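Local structure of probable glutathione reductase (Sinorhizobium meliloti, 4DNA) at residues A[195-200]-A[227-232]. The protein probably catalyses the NADPH-dependent reduction of glutathione disulfide to glutathione, working as a homodimer with one FAD bound per subunit. Numbering follows the deposited sequence.
Sequences KTTLIY and RILCED
The guanidinium of R227 carries L229 CD1 over the centre of one face, 3.9 Å above its plane. R227 reaches there with CG anti to the backbone N and the chain extended as far as NE, so its methylenes pack beside T197 while the charge ends in exposed surroundings. T197 has CG2 anti to the backbone N, and this methyl lies 3.7 Å from R227 CB; a small beta-branched residue suits so close a neighbour. The carboxylate of D232 meets the tip of I199, whose extended chain (chi2 -179°) brings CD1 to 3.8 Å from OD2, an oxygen that is hydrogen-bonded to H252. Strands 195-199 and 227-229 run parallel and, with helix 211-223 between them in sequence, form a beta-alpha-beta unit of the Rossmann-type domain probably used for NADPH; 227-229 is the outermost strand on this side of the sheet. L198 N donates almost straight to R227 O (2.8 Å), L198 O accepts from L229 N, and Y200 N donates to L229 O. On the helix-covered face, L198 and I228 both pack on M221, where branched aliphatic chains fill the interior. Beyond the strands the chain turns at E231, with positive phi (54°), and D232 N bonds to Y200 O at 3.0 Å from above the carbonyl plane. The Y200 side chain sits close to G178, in the predicted nucleotide site.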
ATOM      1  N   LYS A 195     -12.632 -15.205 -22.129  1.00 68.40           N
ATOM      2  CA  LYS A 195     -12.231 -14.407 -23.287  1.00 69.26           C
ATOM      3  C   LYS A 195     -12.979 -13.075 -23.212  1.00 68.59           C
ATOM      4  O   LYS A 195     -14.192 -13.033 -23.413  1.00 69.36           O
ATOM      5  CB  LYS A 195     -12.557 -15.160 -24.579  1.00 71.91           C
ATOM      6  CG  LYS A 195     -12.478 -14.336 -25.857  1.00 73.26           C
ATOM      7  CD  LYS A 195     -11.081 -14.343 -26.461  1.00 81.32           C
ATOM      8  CE  LYS A 195     -11.051 -13.629 -27.812  1.00 86.97           C
ATOM      9  NZ  LYS A 195     -10.948 -12.149 -27.653  1.00 87.30           N
ATOM     10  N   THR A 196     -12.260 -12.001 -22.890  1.00 67.02           N
ATOM     11  CA  THR A 196     -12.891 -10.709 -22.556  1.00 67.30           C
ATOM     12  C   THR A 196     -12.761  -9.643 -23.646  1.00 67.82           C
ATOM     13  O   THR A 196     -11.670  -9.396 -24.136  1.00 69.45           O
ATOM     14  CB  THR A 196     -12.335 -10.144 -21.226  1.00 66.07           C
ATOM     15  OG1 THR A 196     -12.728 -10.988 -20.141  1.00 64.12           O
ATOM     16  CG2 THR A 196     -12.858  -8.739 -20.956  1.00 65.62           C
ATOM     17  N   THR A 197     -13.871  -9.004 -24.012  1.00 68.54           N
ATOM     18  CA  THR A 197     -13.833  -7.851 -24.928  1.00 70.12           C
ATOM     19  C   THR A 197     -14.561  -6.651 -24.325  1.00 68.97           C
ATOM     20  O   THR A 197     -15.659  -6.788 -23.786  1.00 68.05           O
ATOM     21  CB  THR A 197     -14.459  -8.174 -26.301  1.00 70.65           C
ATOM     22  OG1 THR A 197     -14.049  -9.477 -26.727  1.00 72.24           O
ATOM     23  CG2 THR A 197     -14.053  -7.151 -27.339  1.00 71.86           C
ATOM     24  N   LEU A 198     -13.947  -5.478 -24.422  1.00 69.62           N
ATOM     25  CA  LEU A 198     -14.533  -4.241 -23.889  1.00 69.08           C
ATOM     26  C   LEU A 198     -14.791  -3.229 -25.006  1.00 71.14           C
ATOM     27  O   LEU A 198     -13.907  -2.977 -25.838  1.00 71.21           O
ATOM     28  CB  LEU A 198     -13.611  -3.643 -22.816  1.00 68.26           C
ATOM     29  CG  LEU A 198     -13.915  -2.302 -22.152  1.00 68.19           C
ATOM     30  CD1 LEU A 198     -15.029  -2.384 -21.116  1.00 66.90           C
ATOM     31  CD2 LEU A 198     -12.645  -1.834 -21.483  1.00 68.16           C
ATOM     32  N   ILE A 199     -16.000  -2.667 -25.033  1.00 71.37           N
ATOM     33  CA  ILE A 199     -16.356  -1.679 -26.056  1.00 72.82           C
ATOM     34  C   ILE A 199     -16.952  -0.401 -25.459  1.00 74.46           C
ATOM     35  O   ILE A 199     -17.707  -0.431 -24.481  1.00 71.47           O
ATOM     36  CB  ILE A 199     -17.254  -2.283 -27.155  1.00 75.20           C
ATOM     37  CG1 ILE A 199     -17.403  -1.313 -28.336  1.00 77.42           C
ATOM     38  CG2 ILE A 199     -18.593  -2.729 -26.583  1.00 74.14           C
ATOM     39  CD1 ILE A 199     -18.299  -1.805 -29.461  1.00 77.53           C
ATOM     40  N   TYR A 200     -16.586   0.727 -26.058  1.00 75.53           N
ATOM     41  CA  TYR A 200     -16.874   2.033 -25.490  1.00 74.80           C
ATOM     42  C   TYR A 200     -17.054   3.058 -26.580  1.00 76.66           C
ATOM     43  O   TYR A 200     -16.319   3.066 -27.548  1.00 78.11           O
ATOM     44  CB  TYR A 200     -15.720   2.463 -24.587  1.00 76.45           C
ATOM     45  CG  TYR A 200     -15.954   3.744 -23.798  1.00 76.00           C
ATOM     46  CD1 TYR A 200     -17.232   4.076 -23.277  1.00 74.96           C
ATOM     47  CD2 TYR A 200     -14.891   4.610 -23.537  1.00 77.03           C
ATOM     48  CE1 TYR A 200     -17.433   5.245 -22.541  1.00 75.00           C
ATOM     49  CE2 TYR A 200     -15.082   5.776 -22.799  1.00 76.10           C
ATOM     50  CZ  TYR A 200     -16.344   6.094 -22.301  1.00 76.41           C
ATOM     51  OH  TYR A 200     -16.480   7.258 -21.558  1.00 76.11           O
ATOM     52  N   ARG A 227      -9.317  -7.377 -25.629  1.00 70.17           N
ATOM     53  CA  ARG A 227      -9.622  -6.619 -26.815  1.00 74.54           C
ATOM     54  C   ARG A 227     -10.389  -5.383 -26.376  1.00 72.47           C
ATOM     55  O   ARG A 227     -11.428  -5.493 -25.716  1.00 71.18           O
ATOM     56  CB  ARG A 227     -10.443  -7.458 -27.790  1.00 73.43           C
ATOM     57  CG  ARG A 227     -10.282  -7.035 -29.236  1.00 75.66           C
ATOM     58  CD  ARG A 227     -11.477  -7.461 -30.069  1.00 76.88           C
ATOM     59  NE  ARG A 227     -11.395  -6.939 -31.434  1.00 80.77           N
ATOM     60  CZ  ARG A 227     -12.246  -7.238 -32.420  1.00 83.32           C
ATOM     61  NH1 ARG A 227     -13.269  -8.069 -32.210  1.00 80.95           N
ATOM     62  NH2 ARG A 227     -12.078  -6.700 -33.628  1.00 84.51           N
ATOM     63  N   ILE A 228      -9.862  -4.206 -26.696  1.00 72.56           N
ATOM     64  CA  ILE A 228     -10.585  -2.973 -26.420  1.00 71.66           C
ATOM     65  C   ILE A 228     -10.964  -2.333 -27.735  1.00 72.08           C
ATOM     66  O   ILE A 228     -10.158  -2.262 -28.648  1.00 74.78           O
ATOM     67  CB  ILE A 228      -9.793  -1.971 -25.552  1.00 71.21           C
ATOM     68  CG1 ILE A 228      -9.191  -2.669 -24.329  1.00 70.12           C
ATOM     69  CG2 ILE A 228     -10.677  -0.799 -25.122  1.00 68.89           C
ATOM     70  CD1 ILE A 228      -8.253  -1.777 -23.544  1.00 68.15           C
ATOM     71  N   LEU A 229     -12.211  -1.892 -27.811  1.00 71.15           N
ATOM     72  CA  LEU A 229     -12.751  -1.265 -28.987  1.00 73.94           C
ATOM     73  C   LEU A 229     -13.294   0.115 -28.630  1.00 75.86           C
ATOM     74  O   LEU A 229     -14.333   0.250 -27.976  1.00 75.65           O
ATOM     75  CB  LEU A 229     -13.829  -2.155 -29.608  1.00 75.79           C
ATOM     76  CG  LEU A 229     -13.307  -3.534 -30.035  1.00 76.15           C
ATOM     77  CD1 LEU A 229     -14.414  -4.448 -30.535  1.00 75.02           C
ATOM     78  CD2 LEU A 229     -12.200  -3.404 -31.074  1.00 79.75           C
ATOM     79  N   CYS A 230     -12.563   1.138 -29.054  1.00 76.84           N
ATOM     80  CA  CYS A 230     -12.924   2.516 -28.781  1.00 76.72           C
ATOM     81  C   CYS A 230     -13.798   3.133 -29.886  1.00 77.29           C
ATOM     82  O   CYS A 230     -13.892   2.592 -30.990  1.00 77.63           O
ATOM     83  CB  CYS A 230     -11.653   3.337 -28.525  1.00 77.29           C
ATOM     84  SG  CYS A 230     -11.151   3.324 -26.786  1.00 86.94           S
ATOM     85  N   GLU A 231     -14.442   4.253 -29.556  1.00 76.89           N
ATOM     86  CA  GLU A 231     -15.216   5.058 -30.503  1.00 77.34           C
ATOM     87  C   GLU A 231     -16.249   4.223 -31.230  1.00 79.06           C
ATOM     88  O   GLU A 231     -16.375   4.307 -32.451  1.00 80.07           O
ATOM     89  CB  GLU A 231     -14.306   5.731 -31.545  1.00 79.21           C
ATOM     90  CG  GLU A 231     -13.071   6.445 -31.005  1.00 79.23           C
ATOM     91  CD  GLU A 231     -12.551   7.504 -31.957  1.00 79.98           C
ATOM     92  OE1 GLU A 231     -13.202   7.750 -32.990  1.00 81.65           O
ATOM     93  OE2 GLU A 231     -11.500   8.107 -31.669  1.00 80.75           O
ATOM     94  N   ASP A 232     -16.986   3.413 -30.479  1.00 79.35           N
ATOM     95  CA  ASP A 232     -17.924   2.470 -31.076  1.00 79.85           C
ATOM     96  C   ASP A 232     -19.047   2.113 -30.120  1.00 79.83           C
ATOM     97  O   ASP A 232     -18.923   2.291 -28.915  1.00 79.06           O
ATOM     98  CB  ASP A 232     -17.185   1.208 -31.514  1.00 80.13           C
ATOM     99  CG  ASP A 232     -17.920   0.435 -32.587  1.00 82.32           C
ATOM    100  OD1 ASP A 232     -18.970   0.902 -33.090  1.00 83.18           O
ATOM    101  OD2 ASP A 232     -17.433  -0.660 -32.926  1.00 82.38           O
TER